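Local coordinates for SxtG (Microseira wollei, PDB 6U1R), which is an amidinotransferase of the saxitoxin biosynthetic pathway, which probably transfers an amidino group by way of a covalent amidino-cysteine intermediate, at residues P122-R127 / N155-A160; R136-V141 / A149-R154; E92-I97 / V107-P112. One frame throughout, in Å; residues are numbered along the deposited sequence.

Interaction 1: P122-R127 / N155-A160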
loop_
_atom_site.group_PDB
_atom_site.type_symbol
_atom_site.label_atom_id
_atom_site.label_comp_id
_atom_site.label_asym_id
_atom_site.label_seq_id
_atom_site.Cartn_x
_atom_site.Cartn_y
_atom_site.Cartn_z
ATOM N N PRO A 122 -4.822 11.210 -11.428
ATOM C CA PRO A 122 -5.170 12.629 -11.599
ATOM C C PRO A 122 -4.021 13.473 -12.125
ATOM O O PRO A 122 -4.260 14.580 -12.618
ATOM C CB PRO A 122 -5.598 13.055 -10.184
ATOM C CG PRO A 122 -6.145 11.767 -9.578
ATOM C CD PRO A 122 -5.172 10.709 -10.092
ATOM N N ALA A 123 -2.778 12.977 -12.069
ATOM C CA ALA A 123 -1.608 13.766 -12.427
ATOM C C ALA A 123 -0.862 13.296 -13.675
ATOM O O ALA A 123 -0.051 14.062 -14.204
ATOM C CB ALA A 123 -0.611 13.781 -11.259
ATOM N N TRP A 124 -1.073 12.065 -14.138
ATOM C CA TRP A 124 -0.285 11.534 -15.249
ATOM C C TRP A 124 -1.002 10.331 -15.838
ATOM O O TRP A 124 -1.901 9.758 -15.223
ATOM C CB TRP A 124 1.145 11.150 -14.824
ATOM C CG TRP A 124 1.244 10.247 -13.614
ATOM C CD1 TRP A 124 1.500 10.634 -12.339
ATOM C CD2 TRP A 124 1.124 8.810 -13.582
ATOM N NE1 TRP A 124 1.536 9.537 -11.504
ATOM C CE2 TRP A 124 1.309 8.405 -12.240
ATOM C CE3 TRP A 124 0.873 7.835 -14.548
ATOM C CZ2 TRP A 124 1.258 7.071 -11.848
ATOM C CZ3 TRP A 124 0.811 6.519 -14.165
ATOM C CH2 TRP A 124 1.013 6.141 -12.816
ATOM N N GLN A 125 -0.588 9.953 -17.042
ATOM C CA GLN A 125 -1.157 8.792 -17.705
ATOM C C GLN A 125 -0.060 8.065 -18.474
ATOM O O GLN A 125 0.947 8.660 -18.867
ATOM C CB GLN A 125 -2.308 9.179 -18.653
ATOM C CG GLN A 125 -1.889 10.006 -19.826
ATOM C CD GLN A 125 -3.084 10.442 -20.672
ATOM O OE1 GLN A 125 -3.290 9.956 -21.783
ATOM N NE2 GLN A 125 -3.880 11.342 -20.133
ATOM N N VAL A 126 -0.261 6.763 -18.675
ATOM C CA VAL A 126 0.654 5.958 -19.474
ATOM C C VAL A 126 -0.165 5.112 -20.444
ATOM O O VAL A 126 -1.364 4.921 -20.279
ATOM C CB VAL A 126 1.567 5.053 -18.602
ATOM C CG1 VAL A 126 2.460 5.900 -17.701
ATOM C CG2 VAL A 126 0.732 4.081 -17.786
ATOM N N ARG A 127 0.507 4.610 -21.473
ATOM C CA ARG A 127 -0.171 3.901 -22.547
ATOM C C ARG A 127 -0.366 2.420 -22.282
ATOM O O ARG A 127 -1.219 1.799 -22.933
ATOM C CB ARG A 127 0.614 4.094 -23.851
ATOM C CG ARG A 127 0.480 5.483 -24.415
ATOM C CD ARG A 127 1.445 5.754 -25.560
ATOM N NE ARG A 127 1.277 7.122 -26.026
ATOM C CZ ARG A 127 0.455 7.484 -27.001
ATOM N NH1 ARG A 127 -0.267 6.570 -27.641
ATOM N NH2 ARG A 127 0.361 8.768 -27.329
ATOM N N ASN A 155 4.684 2.831 -15.222
ATOM C CA ASN A 155 4.051 1.778 -16.011
ATOM C C ASN A 155 3.812 0.508 -15.209
ATOM O O ASN A 155 3.063 -0.363 -15.661
ATOM C CB ASN A 155 4.895 1.463 -17.236
ATOM C CG ASN A 155 4.957 2.616 -18.202
ATOM O OD1 ASN A 155 5.763 3.520 -18.033
ATOM N ND2 ASN A 155 4.078 2.606 -19.217
ATOM N N ARG A 156 4.444 0.369 -14.046
ATOM C CA ARG A 156 4.292 -0.819 -13.212
ATOM C C ARG A 156 3.325 -0.612 -12.046
ATOM O O ARG A 156 3.244 -1.463 -11.164
ATOM C CB ARG A 156 5.684 -1.259 -12.716
ATOM C CG ARG A 156 6.718 -1.325 -13.842
ATOM C CD ARG A 156 8.030 -1.949 -13.398
ATOM N NE ARG A 156 7.926 -3.397 -13.221
ATOM C CZ ARG A 156 8.959 -4.193 -12.969
ATOM N NH1 ARG A 156 10.175 -3.685 -12.865
ATOM N NH2 ARG A 156 8.771 -5.504 -12.855
ATOM N N TYR A 157 2.529 0.466 -12.075
ATOM C CA TYR A 157 1.648 0.845 -10.969
ATOM C C TYR A 157 0.669 -0.258 -10.589
ATOM O O TYR A 157 0.262 -0.359 -9.422
ATOM C CB TYR A 157 0.844 2.071 -11.384
ATOM C CG TYR A 157 0.532 3.107 -10.318
ATOM C CD1 TYR A 157 1.538 3.708 -9.581
ATOM C CD2 TYR A 157 -0.767 3.546 -10.130
ATOM C CE1 TYR A 157 1.245 4.699 -8.662
ATOM C CE2 TYR A 157 -1.073 4.522 -9.231
ATOM C CZ TYR A 157 -0.065 5.112 -8.504
ATOM O OH TYR A 157 -0.427 6.098 -7.607
ATOM N N PHE A 158 0.224 -1.048 -11.562
ATOM C CA PHE A 158 -0.779 -2.082 -11.345
ATOM C C PHE A 158 -0.218 -3.475 -11.593
ATOM O O PHE A 158 -0.973 -4.418 -11.864
ATOM C CB PHE A 158 -2.001 -1.819 -12.228
ATOM C CG PHE A 158 -2.752 -0.584 -11.836
ATOM C CD1 PHE A 158 -3.464 -0.556 -10.653
ATOM C CD2 PHE A 158 -2.715 0.564 -12.620
ATOM C CE1 PHE A 158 -4.148 0.570 -10.250
ATOM C CE2 PHE A 158 -3.397 1.710 -12.207
ATOM C CZ PHE A 158 -4.109 1.709 -11.028
ATOM N N GLU A 159 1.089 -3.634 -11.479
ATOM C CA GLU A 159 1.656 -4.930 -11.787
ATOM C C GLU A 159 1.264 -5.988 -10.766
ATOM O O GLU A 159 1.328 -7.178 -11.088
ATOM C CB GLU A 159 3.173 -4.822 -11.893
ATOM C CG GLU A 159 3.790 -5.986 -12.609
ATOM C CD GLU A 159 5.178 -5.666 -13.133
ATOM O OE1 GLU A 159 5.362 -4.587 -13.744
ATOM O OE2 GLU A 159 6.118 -6.477 -12.926
ATOM N N ALA A 160 0.854 -5.609 -9.547
ATOM C CA ALA A 160 0.452 -6.648 -8.606
ATOM C C ALA A 160 -0.830 -7.364 -9.021
ATOM O O ALA A 160 -1.130 -8.427 -8.470
ATOM C CB ALA A 160 0.269 -6.071 -7.199
#
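Trp-124 drives the far edge of its indole at the ring of Tyr-157, and two steps along the chain Val-126 packs against the amide of Asn-155; no hydrogen bond joins 122-127 to 155-160. The ring pair is T-shaped: the planes stand at 80° and the centroid of the six-membered ring of Trp-124 is 5.1 Å from that of Tyr-157. Trp-124 CZ2 sits above the middle of the phenol face, while CH2 comes to 4.0 Å from Tyr-157 CG. Trp-124 reaches there with CG tucked between its backbone N and carbonyl carbon (chi1 52°). The six-membered ring makes the approach, and NE1 of the five-membered ring is hydrogen-bonded to the carbonyl of Gln-184. The Tyr-157 hydroxyl is likewise held by the carbonyl of Pro-183.

In the second pair, Val-126 CB lies 3.6 Å from Asn-155 ND2, and both methyls also lie against the amide. Valine offers no acceptor, so this is van der Waals packing; ND2 is hydrogen-bonded to the backbone oxygens of Ser-128 and Thr-76.

Behind Tyr-157 the type I turn 156-159 is closed by Glu-159 N to Arg-156 O and clasped side-on by its end residues: Arg-156 NE meets Glu-159 OE1 at 2.9 Å and NH2 meets OE2 at 2.8 Å. Phe-158 of the second subunit packs on Tyr-157, so the contact borders the other subunit directly. With all four touching residues buried, the two segments cohere by ring and methyl packing, while carbonyls outside them satisfy the indole, phenol and amide donors and probably help fix how these groups are turned.

Interaction 2: R136-V141 / A149-R154; sequences RDVFLV and APMADR
The thioether of Met-151 crosses the Val-138 side chain at about a right angle and ends at Asp-137, while the backbone of Ala-149 bonds to Val-138. Met-151 SD lies 4.0 Å from both CA and CG2 of Val-138; the bend at the last torsion (chi3 79°) turns CE aside to Asp-137, 3.7 Å from its carbonyl oxygen and 4.0 Å from its CB. The one direct hydrogen bond runs from Ala-149 N to Val-138 O, 3.0 Å long and nearly straight at 172°. Alongside it, water 1 donates to Val-138 O and, at 2.7 Å, to Ala-149 O, so the Val-138 carbonyl receives two donors. The Ala-149 methyl rests 3.5 Å from that same Val-138 oxygen.

Farther out, Asp-137 is paired with Arg-156, and its side chain also touches His-264, a predicted active-site residue. Backbone bonds tie Asp-137 to Ala-216 and Arg-136 to Cys-368, the predicted amidino-cysteine nucleophile. Met-151 comes to about 4 Å, side chain to side chain, from Asp-215, likewise predicted to be catalytic.

The contact closes the base of the antiparallel hairpin 139-142/145-148, where the short helix 135-138 enters and the loop after the second strand leaves. The chain on either flank of the hairpin base borders the predicted Asp-His-Cys site, Asp-137 before it and Met-151 after it, consistent with the catalytic centre of an AGAT-like amidinotransferase.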
loop_
_atom_site.group_PDB
_atom_site.type_symbol
_atom_site.label_atom_id
_atom_site.label_comp_id
_atom_site.label_asym_id
_atom_site.label_seq_id
_atom_site.Cartn_x
_atom_site.Cartn_y
_atom_site.Cartn_z
ATOM N N ARG A 136 9.833 -11.003 -8.571
ATOM C CA ARG A 136 10.803 -10.549 -7.578
ATOM C C ARG A 136 10.823 -9.025 -7.444
ATOM O O ARG A 136 11.211 -8.500 -6.396
ATOM C CB ARG A 136 12.200 -11.063 -7.965
ATOM C CG ARG A 136 13.325 -10.804 -6.964
ATOM C CD ARG A 136 13.322 -11.764 -5.788
ATOM N NE ARG A 136 13.346 -13.171 -6.205
ATOM C CZ ARG A 136 13.363 -14.194 -5.353
ATOM N NH1 ARG A 136 13.429 -13.972 -4.044
ATOM N NH2 ARG A 136 13.344 -15.439 -5.802
ATOM N N ASP A 137 10.453 -8.293 -8.500
ATOM C CA ASP A 137 10.515 -6.830 -8.444
ATOM C C ASP A 137 9.400 -6.223 -7.599
ATOM O O ASP A 137 9.555 -5.115 -7.069
ATOM C CB ASP A 137 10.406 -6.229 -9.854
ATOM C CG ASP A 137 11.518 -6.656 -10.784
ATOM O OD1 ASP A 137 12.483 -7.324 -10.325
ATOM O OD2 ASP A 137 11.423 -6.311 -11.999
ATOM N N VAL A 138 8.273 -6.916 -7.479
ATOM C CA VAL A 138 6.999 -6.304 -7.121
ATOM C C VAL A 138 6.685 -6.523 -5.649
ATOM O O VAL A 138 5.977 -5.721 -5.030
ATOM C CB VAL A 138 5.881 -6.880 -8.017
ATOM C CG1 VAL A 138 4.503 -6.311 -7.639
ATOM C CG2 VAL A 138 6.212 -6.597 -9.486
ATOM N N PHE A 139 7.207 -7.618 -5.079
ATOM C CA PHE A 139 6.871 -8.057 -3.727
ATOM C C PHE A 139 8.123 -8.498 -2.985
ATOM O O PHE A 139 8.999 -9.127 -3.572
ATOM C CB PHE A 139 5.930 -9.272 -3.698
ATOM C CG PHE A 139 4.713 -9.156 -4.577
ATOM C CD1 PHE A 139 3.594 -8.490 -4.129
ATOM C CD2 PHE A 139 4.692 -9.725 -5.837
ATOM C CE1 PHE A 139 2.453 -8.399 -4.915
ATOM C CE2 PHE A 139 3.549 -9.622 -6.644
ATOM C CZ PHE A 139 2.440 -8.954 -6.175
ATOM N N LEU A 140 8.153 -8.233 -1.690
ATOM C CA LEU A 140 9.099 -8.824 -0.760
ATOM C C LEU A 140 8.385 -9.872 0.073
ATOM O O LEU A 140 7.256 -9.641 0.527
ATOM C CB LEU A 140 9.669 -7.791 0.199
ATOM C CG LEU A 140 10.676 -6.772 -0.255
ATOM C CD1 LEU A 140 10.760 -5.694 0.863
ATOM C CD2 LEU A 140 12.008 -7.464 -0.471
ATOM N N VAL A 141 9.036 -11.008 0.290
ATOM C CA VAL A 141 8.556 -12.006 1.239
ATOM C C VAL A 141 9.463 -11.941 2.456
ATOM O O VAL A 141 10.662 -12.241 2.355
ATOM C CB VAL A 141 8.542 -13.426 0.652
ATOM C CG1 VAL A 141 7.933 -14.384 1.680
ATOM C CG2 VAL A 141 7.765 -13.472 -0.623
ATOM N N ALA A 149 5.579 -3.555 -2.972
ATOM C CA ALA A 149 6.545 -2.475 -3.075
ATOM C C ALA A 149 5.914 -1.198 -3.633
ATOM O O ALA A 149 5.049 -1.248 -4.518
ATOM C CB ALA A 149 7.694 -2.893 -3.975
ATOM N N PRO A 150 6.376 -0.031 -3.167
ATOM C CA PRO A 150 5.938 1.240 -3.767
ATOM C C PRO A 150 6.824 1.597 -4.949
ATOM O O PRO A 150 7.839 2.273 -4.773
ATOM C CB PRO A 150 6.094 2.235 -2.613
ATOM C CG PRO A 150 7.295 1.693 -1.829
ATOM C CD PRO A 150 7.295 0.180 -2.033
ATOM N N MET A 151 6.476 1.129 -6.138
ATOM C CA MET A 151 7.415 1.154 -7.249
ATOM C C MET A 151 7.456 2.507 -7.950
ATOM O O MET A 151 6.421 3.151 -8.167
ATOM C CB MET A 151 7.058 0.044 -8.240
ATOM C CG MET A 151 7.109 -1.359 -7.596
ATOM S SD MET A 151 6.718 -2.694 -8.769
ATOM C CE MET A 151 8.261 -2.863 -9.666
ATOM N N ALA A 152 8.671 2.931 -8.315
ATOM C CA ALA A 152 8.860 4.252 -8.933
ATOM C C ALA A 152 8.437 4.296 -10.396
ATOM O O ALA A 152 8.167 5.389 -10.923
ATOM C CB ALA A 152 10.326 4.681 -8.819
ATOM N N ASP A 153 8.373 3.146 -11.064
ATOM C CA ASP A 153 8.050 3.106 -12.488
ATOM C C ASP A 153 6.535 3.172 -12.679
ATOM O O ASP A 153 5.803 2.226 -12.350
ATOM C CB ASP A 153 8.657 1.855 -13.114
ATOM C CG ASP A 153 8.577 1.866 -14.632
ATOM O OD1 ASP A 153 7.591 2.418 -15.161
ATOM O OD2 ASP A 153 9.496 1.326 -15.286
ATOM N N ARG A 154 6.063 4.313 -13.202
ATOM C CA ARG A 154 4.643 4.528 -13.446
ATOM C C ARG A 154 3.995 3.390 -14.224
ATOM O O ARG A 154 2.853 3.033 -13.953
ATOM C CB ARG A 154 4.447 5.843 -14.210
ATOM C CG ARG A 154 4.743 7.092 -13.404
ATOM C CD ARG A 154 4.837 8.284 -14.346
ATOM N NE ARG A 154 4.914 9.553 -13.626
ATOM C CZ ARG A 154 5.372 10.682 -14.158
ATOM N NH1 ARG A 154 5.811 10.702 -15.425
ATOM N NH2 ARG A 154 5.380 11.796 -13.430
HETATM O O HOH W 1 4.144 -3.416 -5.909
#

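Interaction 3: E92-I97 / V107-P112; sequences ELNEFI and VRRVKP
Helix 92-97 and strand 107-109 run nearly antiparallel, at 155° with their axes 11.1 Å apart, and draw nearest at Ile-97 and Val-107. Arg-109 spans the gap with a chain extended from CG to NE, which carries its guanidinium to the helix surface. There Asn-94 OD1 meets the edge of the group and takes a bond from each terminal nitrogen. That from Arg-109 NH1 is 2.8 Å long and close to straight at 166°, arriving nearly in line with the Asn-94 C=O and within the guanidinium plane; that from NH2, at 3.3 Å, is weak. The amide plane is turned 50° from the guanidinium.

Ile-97 packs against one face of the guanidinium. Its CD1 is centred over that face, 3.4 Å from Arg-109 CZ, and CG2 reaches 3.5 Å from NH2. CG2, opposite the backbone N across the CA-CB bond, also touches Val-107 CG1 at 3.9 Å, so this one residue packs against both strand side chains. Water 2 lies at the guanidinium edge, donating to Asn-94 O and accepting a weak bond from Arg-109 NH2.

Val-42 of the neighbouring strand 37-42 meets both Ile-97 and Val-107 and continues the apolar layer inward. Helix 83-102 thus packs on the sheet whose edge strand, 106-109, follows it in the chain. Since Asn-94 is neutral, the link is polar but not a salt bridge; within this contact the charge of Arg-109 is probably eased by the Asn-94 carbonyl dipole and, more weakly, by water 2, at the exposed margin of an aliphatic contact that holds the guanidinium by face as well as by edge.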
loop_
_atom_site.group_PDB
_atom_site.type_symbol
_atom_site.label_atom_id
_atom_site.label_comp_id
_atom_site.label_asym_id
_atom_site.label_seq_id
_atom_site.Cartn_x
_atom_site.Cartn_y
_atom_site.Cartn_z
ATOM N N GLU A 92 11.360 -21.622 -22.927
ATOM C CA GLU A 92 12.419 -21.819 -21.941
ATOM C C GLU A 92 11.855 -21.733 -20.525
ATOM O O GLU A 92 12.289 -22.461 -19.625
ATOM C CB GLU A 92 13.547 -20.804 -22.162
ATOM C CG GLU A 92 14.258 -20.992 -23.503
ATOM C CD GLU A 92 15.547 -20.218 -23.632
ATOM O OE1 GLU A 92 15.660 -19.122 -23.046
ATOM O OE2 GLU A 92 16.463 -20.718 -24.334
ATOM N N LEU A 93 10.873 -20.861 -20.321
ATOM C CA LEU A 93 10.152 -20.817 -19.055
ATOM C C LEU A 93 9.561 -22.185 -18.705
ATOM O O LEU A 93 9.663 -22.646 -17.559
ATOM C CB LEU A 93 9.066 -19.749 -19.140
ATOM C CG LEU A 93 8.292 -19.461 -17.865
ATOM C CD1 LEU A 93 9.172 -18.963 -16.747
ATOM C CD2 LEU A 93 7.216 -18.422 -18.169
ATOM N N ASN A 94 8.960 -22.859 -19.681
ATOM C CA ASN A 94 8.379 -24.171 -19.411
ATOM C C ASN A 94 9.438 -25.183 -18.982
ATOM O O ASN A 94 9.193 -26.001 -18.088
ATOM C CB ASN A 94 7.618 -24.657 -20.646
ATOM C CG ASN A 94 6.261 -23.995 -20.770
ATOM O OD1 ASN A 94 5.708 -23.537 -19.777
ATOM N ND2 ASN A 94 5.714 -23.946 -21.987
ATOM N N GLU A 95 10.616 -25.147 -19.600
ATOM C CA GLU A 95 11.676 -26.068 -19.192
ATOM C C GLU A 95 12.186 -25.738 -17.786
ATOM O O GLU A 95 12.459 -26.644 -16.993
ATOM C CB GLU A 95 12.820 -26.042 -20.204
ATOM C CG GLU A 95 13.952 -27.015 -19.860
ATOM C CD GLU A 95 13.456 -28.437 -19.559
ATOM O OE1 GLU A 95 12.597 -28.955 -20.315
ATOM O OE2 GLU A 95 13.908 -29.028 -18.549
ATOM N N PHE A 96 12.340 -24.449 -17.477
ATOM C CA PHE A 96 12.701 -24.017 -16.126
ATOM C C PHE A 96 11.702 -24.549 -15.098
ATOM O O PHE A 96 12.085 -25.103 -14.063
ATOM C CB PHE A 96 12.782 -22.479 -16.118
ATOM C CG PHE A 96 12.982 -21.858 -14.762
ATOM C CD1 PHE A 96 13.934 -22.332 -13.892
ATOM C CD2 PHE A 96 12.253 -20.733 -14.399
ATOM C CE1 PHE A 96 14.136 -21.735 -12.658
ATOM C CE2 PHE A 96 12.448 -20.117 -13.159
ATOM C CZ PHE A 96 13.404 -20.621 -12.283
ATOM N N ILE A 97 10.405 -24.426 -15.387
ATOM C CA ILE A 97 9.390 -24.947 -14.484
ATOM C C ILE A 97 9.500 -26.471 -14.364
ATOM O O ILE A 97 9.386 -27.027 -13.260
ATOM C CB ILE A 97 7.995 -24.503 -14.962
ATOM C CG1 ILE A 97 7.828 -22.993 -14.727
ATOM C CG2 ILE A 97 6.904 -25.295 -14.258
ATOM C CD1 ILE A 97 6.664 -22.355 -15.478
ATOM N N VAL A 107 5.077 -25.241 -8.083
ATOM C CA VAL A 107 5.165 -24.028 -8.899
ATOM C C VAL A 107 3.768 -23.457 -9.097
ATOM O O VAL A 107 2.853 -24.176 -9.513
ATOM C CB VAL A 107 5.842 -24.315 -10.250
ATOM C CG1 VAL A 107 5.733 -23.094 -11.219
ATOM C CG2 VAL A 107 7.290 -24.668 -10.008
ATOM N N ARG A 108 3.605 -22.169 -8.799
ATOM C CA ARG A 108 2.379 -21.437 -9.092
ATOM C C ARG A 108 2.645 -20.530 -10.288
ATOM O O ARG A 108 3.443 -19.589 -10.195
ATOM C CB ARG A 108 1.915 -20.620 -7.883
ATOM C CG ARG A 108 1.926 -21.329 -6.551
ATOM C CD ARG A 108 1.076 -22.605 -6.526
ATOM N NE ARG A 108 -0.361 -22.346 -6.664
ATOM C CZ ARG A 108 -1.176 -22.012 -5.670
ATOM N NH1 ARG A 108 -0.731 -21.873 -4.430
ATOM N NH2 ARG A 108 -2.458 -21.793 -5.925
ATOM N N ARG A 109 1.971 -20.806 -11.409
ATOM C CA ARG A 109 2.156 -20.045 -12.641
ATOM C C ARG A 109 1.198 -18.866 -12.640
ATOM O O ARG A 109 -0.020 -19.059 -12.639
ATOM C CB ARG A 109 1.892 -20.902 -13.878
ATOM C CG ARG A 109 2.902 -21.972 -14.170
ATOM C CD ARG A 109 2.360 -22.877 -15.284
ATOM N NE ARG A 109 3.258 -23.972 -15.658
ATOM C CZ ARG A 109 3.984 -24.017 -16.772
ATOM N NH1 ARG A 109 3.970 -23.015 -17.654
ATOM N NH2 ARG A 109 4.736 -25.080 -17.014
ATOM N N VAL A 110 1.736 -17.648 -12.643
ATOM C CA VAL A 110 0.868 -16.484 -12.717
ATOM C C VAL A 110 0.258 -16.420 -14.112
ATOM O O VAL A 110 0.924 -16.708 -15.121
ATOM C CB VAL A 110 1.629 -15.191 -12.373
ATOM C CG1 VAL A 110 2.528 -14.787 -13.499
ATOM C CG2 VAL A 110 0.656 -14.075 -12.066
ATOM N N LYS A 111 -1.058 -16.087 -14.169
ATOM C CA LYS A 111 -1.792 -15.923 -15.421
ATOM C C LYS A 111 -1.682 -14.485 -15.911
ATOM O O LYS A 111 -1.825 -13.549 -15.116
ATOM C CB LYS A 111 -3.272 -16.257 -15.239
ATOM C CG LYS A 111 -3.555 -17.583 -14.553
ATOM C CD LYS A 111 -5.002 -17.640 -14.039
ATOM C CE LYS A 111 -5.470 -19.068 -13.848
ATOM N NZ LYS A 111 -4.377 -19.983 -13.371
ATOM N N PRO A 112 -1.462 -14.278 -17.212
ATOM C CA PRO A 112 -1.418 -12.911 -17.740
ATOM C C PRO A 112 -2.738 -12.181 -17.534
ATOM O O PRO A 112 -3.799 -12.777 -17.343
ATOM C CB PRO A 112 -1.120 -13.113 -19.233
ATOM C CG PRO A 112 -1.589 -14.517 -19.526
ATOM C CD PRO A 112 -1.276 -15.281 -18.279
HETATM O O HOH W 2 6.460 -26.842 -18.229
#

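How the interactions relate
Interactions 1 and 2 form one continuous structure, with centres 13 Å apart and interaction 2 nested in the chain loop that interaction 1 closes. They are joined by a salt bridge from Arg-156 NH2 to Asp-137 OD2, 2.9 Å, and Met-151 CE lies 3.6 Å from Arg-156 NE; Arg-154 stacks on Trp-124 in a cation-pi contact. The turn of interaction 1 is thereby coupled to residues beside the predicted active site: Asp-137 is about 3 Å from His-264, side chain to side chain, whereas Tyr-157 is about 10 Å from Asp-215. Interaction 3 stands apart, its centre 20 Å from interaction 2 and 25 Å from interaction 1, away from the predicted catalytic residues.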